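PDB 7CUP: 2,5-dihydroxypyridine 5,6-dioxygenase, which catalyses the iron-dependent, oxygen-consuming cleavage of the 2,5-dihydroxypyridine ring between carbons 5 and 6, giving N-formylmaleamate in aerobic nicotinate degradation. Local coordinates for residues F255-V260 / R313-H318. Sequence-based numbering, arbitrary orientation.
Sequences FNDPEV and RKTPCH. With FE (Fe (III) ion), chain G.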
ATOM      1  N   PHE A 255      23.664 -14.617  27.912  1.00 29.14           N
ATOM      2  CA  PHE A 255      24.620 -13.652  27.318  1.00 34.05           C
ATOM      3  C   PHE A 255      26.048 -14.068  27.663  1.00 36.80           C
ATOM      4  O   PHE A 255      26.949 -13.493  27.102  1.00 38.92           O
ATOM      5  CB  PHE A 255      24.315 -12.243  27.825  1.00 34.38           C
ATOM      6  CG  PHE A 255      22.980 -11.741  27.341  1.00 35.38           C
ATOM      7  CD1 PHE A 255      22.876 -11.075  26.130  1.00 32.68           C
ATOM      8  CD2 PHE A 255      21.827 -11.975  28.076  1.00 32.54           C
ATOM      9  CE1 PHE A 255      21.643 -10.614  25.689  1.00 35.98           C
ATOM     10  CE2 PHE A 255      20.592 -11.520  27.622  1.00 32.71           C
ATOM     11  CZ  PHE A 255      20.499 -10.856  26.421  1.00 34.57           C
ATOM     12  N   ASN A 256      26.222 -15.032  28.561  1.00 38.41           N
ATOM     13  CA  ASN A 256      27.543 -15.573  28.961  1.00 42.83           C
ATOM     14  C   ASN A 256      28.521 -14.412  29.163  1.00 39.65           C
ATOM     15  O   ASN A 256      29.520 -14.336  28.431  1.00 40.29           O
ATOM     16  CB  ASN A 256      28.095 -16.601  27.968  1.00 46.42           C
ATOM     17  CG  ASN A 256      29.334 -17.271  28.530  1.00 48.87           C
ATOM     18  OD1 ASN A 256      30.313 -17.490  27.821  1.00 61.69           O
ATOM     19  ND2 ASN A 256      29.315 -17.571  29.819  1.00 49.89           N
ATOM     20  N   ASP A 257      28.219 -13.542  30.122  1.00 36.87           N
ATOM     21  CA  ASP A 257      28.989 -12.309  30.395  1.00 36.69           C
ATOM     22  C   ASP A 257      28.678 -11.862  31.811  1.00 37.39           C
ATOM     23  O   ASP A 257      27.528 -11.578  32.128  1.00 39.37           O
ATOM     24  CB  ASP A 257      28.649 -11.192  29.414  1.00 37.19           C
ATOM     25  CG  ASP A 257      29.532  -9.955  29.535  1.00 40.75           C
ATOM     26  OD1 ASP A 257      30.367  -9.898  30.476  1.00 34.37           O
ATOM     27  OD2 ASP A 257      29.352  -9.033  28.694  1.00 43.45           O
ATOM     28  N   PRO A 258      29.688 -11.798  32.706  1.00 38.31           N
ATOM     29  CA  PRO A 258      29.455 -11.313  34.069  1.00 36.76           C
ATOM     30  C   PRO A 258      29.038  -9.838  34.169  1.00 32.42           C
ATOM     31  O   PRO A 258      28.515  -9.451  35.184  1.00 33.29           O
ATOM     32  CB  PRO A 258      30.782 -11.593  34.801  1.00 38.47           C
ATOM     33  CG  PRO A 258      31.810 -11.833  33.720  1.00 40.72           C
ATOM     34  CD  PRO A 258      31.055 -12.296  32.490  1.00 39.61           C
ATOM     35  N   GLU A 259      29.262  -9.026  33.140  1.00 35.48           N
ATOM     36  CA  GLU A 259      28.873  -7.585  33.191  1.00 35.00           C
ATOM     37  C   GLU A 259      27.354  -7.433  33.341  1.00 32.23           C
ATOM     38  O   GLU A 259      26.935  -6.430  33.934  1.00 31.10           O
ATOM     39  CB  GLU A 259      29.342  -6.871  31.935  1.00 40.41           C
ATOM     40  CG  GLU A 259      30.843  -6.697  31.873  1.00 43.43           C
ATOM     41  CD  GLU A 259      31.273  -5.746  30.768  1.00 47.26           C
ATOM     42  OE1 GLU A 259      32.441  -5.294  30.804  1.00 48.34           O
ATOM     43  OE2 GLU A 259      30.428  -5.433  29.882  1.00 41.92           O
ATOM     44  N   VAL A 260      26.559  -8.412  32.883  1.00 31.15           N
ATOM     45  CA  VAL A 260      25.058  -8.320  32.851  1.00 29.96           C
ATOM     46  C   VAL A 260      24.541  -8.029  34.274  1.00 32.68           C
ATOM     47  O   VAL A 260      23.518  -7.319  34.396  1.00 30.34           O
ATOM     48  CB  VAL A 260      24.387  -9.567  32.229  1.00 30.98           C
ATOM     49  CG1 VAL A 260      24.991  -9.918  30.885  1.00 32.53           C
ATOM     50  CG2 VAL A 260      24.422 -10.803  33.106  1.00 31.35           C
ATOM     51  N   ARG A 313      31.204  -1.076  31.710  1.00 39.81           N
ATOM     52  CA  ARG A 313      30.390  -2.186  31.153  1.00 41.63           C
ATOM     53  C   ARG A 313      29.772  -1.788  29.801  1.00 39.35           C
ATOM     54  O   ARG A 313      29.042  -0.789  29.755  1.00 34.83           O
ATOM     55  CB  ARG A 313      29.370  -2.563  32.225  1.00 40.95           C
ATOM     56  CG  ARG A 313      30.011  -2.977  33.547  1.00 38.85           C
ATOM     57  CD  ARG A 313      29.025  -3.809  34.344  1.00 36.52           C
ATOM     58  NE  ARG A 313      27.860  -2.983  34.598  1.00 34.82           N
ATOM     59  CZ  ARG A 313      27.791  -2.045  35.539  1.00 38.08           C
ATOM     60  NH1 ARG A 313      28.811  -1.831  36.361  1.00 42.45           N
ATOM     61  NH2 ARG A 313      26.688  -1.330  35.676  1.00 38.08           N
ATOM     62  N   LYS A 314      30.031  -2.554  28.733  1.00 42.77           N
ATOM     63  CA  LYS A 314      29.352  -2.343  27.421  1.00 45.92           C
ATOM     64  C   LYS A 314      28.484  -3.557  27.040  1.00 38.61           C
ATOM     65  O   LYS A 314      28.125  -3.673  25.858  1.00 39.85           O
ATOM     66  CB  LYS A 314      30.385  -2.028  26.338  1.00 51.24           C
ATOM     67  CG  LYS A 314      31.300  -3.182  25.940  1.00 61.21           C
ATOM     68  CD  LYS A 314      31.773  -3.135  24.483  1.00 68.48           C
ATOM     69  CE  LYS A 314      32.127  -1.748  23.974  1.00 72.50           C
ATOM     70  NZ  LYS A 314      33.014  -1.011  24.913  1.00 75.83           N
ATOM     71  N   THR A 315      28.154  -4.427  27.993  1.00 33.04           N
ATOM     72  CA  THR A 315      27.392  -5.687  27.764  1.00 34.55           C
ATOM     73  C   THR A 315      26.035  -5.339  27.151  1.00 29.55           C
ATOM     74  O   THR A 315      25.459  -4.309  27.477  1.00 25.08           O
ATOM     75  CB  THR A 315      27.237  -6.486  29.065  1.00 33.27           C
ATOM     76  OG1 THR A 315      26.673  -7.757  28.756  1.00 38.22           O
ATOM     77  CG2 THR A 315      26.363  -5.789  30.081  1.00 34.37           C
ATOM     78  N   PRO A 316      25.526  -6.122  26.179  1.00 33.44           N
ATOM     79  CA  PRO A 316      24.247  -5.812  25.540  1.00 32.37           C
ATOM     80  C   PRO A 316      23.024  -6.089  26.423  1.00 33.60           C
ATOM     81  O   PRO A 316      21.993  -5.501  26.184  1.00 34.24           O
ATOM     82  CB  PRO A 316      24.216  -6.766  24.346  1.00 34.69           C
ATOM     83  CG  PRO A 316      25.051  -7.937  24.789  1.00 35.99           C
ATOM     84  CD  PRO A 316      26.155  -7.323  25.615  1.00 34.29           C
ATOM     85  N   CYS A 317      23.146  -6.990  27.398  1.00 32.13           N
ATOM     86  CA  CYS A 317      21.998  -7.399  28.250  1.00 31.17           C
ATOM     87  C   CYS A 317      21.559  -6.237  29.154  1.00 30.90           C
ATOM     88  O   CYS A 317      22.329  -5.822  30.019  1.00 30.17           O
ATOM     89  CB  CYS A 317      22.354  -8.621  29.072  1.00 33.39           C
ATOM     90  SG  CYS A 317      20.975  -9.234  30.065  1.00 33.28           S
ATOM     91  N   HIS A 318      20.325  -5.760  28.984  1.00 28.59           N
ATOM     92  CA  HIS A 318      19.789  -4.575  29.688  1.00 27.89           C
ATOM     93  C   HIS A 318      18.397  -4.867  30.264  1.00 28.59           C
ATOM     94  O   HIS A 318      17.472  -5.215  29.486  1.00 25.93           O
ATOM     95  CB  HIS A 318      19.772  -3.405  28.711  1.00 31.79           C
ATOM     96  CG  HIS A 318      19.059  -2.230  29.269  1.00 32.90           C
ATOM     97  ND1 HIS A 318      17.855  -1.800  28.770  1.00 34.89           N
ATOM     98  CD2 HIS A 318      19.347  -1.454  30.325  1.00 32.35           C
ATOM     99  CE1 HIS A 318      17.429  -0.782  29.476  1.00 34.38           C
ATOM    100  NE2 HIS A 318      18.330  -0.548  30.425  1.00 35.37           N
TER
HETATM  101 FE    FE G 401      18.241   0.962  32.018  1.00 43.68          FE
HETATM  102  O   HOH W   1      21.667  -6.896  32.316  1.00 29.61           O
HETATM  103  O   HOH W   2      20.450   1.155  31.240  1.00 37.96           O
HETATM  104  O   HOH W   3      17.129   2.248  30.446  1.00 30.85           O
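F255 turns one face of its ring to C317, whose CB stands 3.5 Å from the ring centroid and 11° off the normal, the geometry of a CH-pi contact. With C317 SG anti to the backbone N, the sulfur lies obliquely toward one side of the ring, 3.4 Å from F255 CE2, adding a sulfur-aromatic contact; P316 CG approaches at CD1. An alanine in place of F255 would probably leave C317 CB and SG without the ring face they pack on and open a gap beside P316. D257 uses both carboxylate oxygens: OD1 closes an Asx turn by accepting from E259 N, while OD2 accepts from T315 OG1 at 3.0 Å, the hydroxyl lying 55° out of the carboxylate plane. The carboxylate thus shapes its own turn and ties it to the facing loop. E259, extended beyond CG, brings OE2 to K314 N at 3.1 Å, a weak hydrogen bond, its N-H...O angle only 128°; its CB packs on T315 CB and CG2. The R313 and E259 side chains run antiparallel alongside each other, but their charged groups do not meet; R313 NE hydrogen-bonds G304 O. V260 CG1 presses on C317 CB at 3.5 Å, tight for two carbons, and a water donating to V260 O and C317 O bridges the backbones. The contact therefore joins the loop between helix 243-253 and strand 263-269 to the loop leading into strand 319-323, whose last residue, H318, binds the iron through NE2 together with H265, S302 and D320; Y251 and M252 of helix 243-253 pack against C317 and V260.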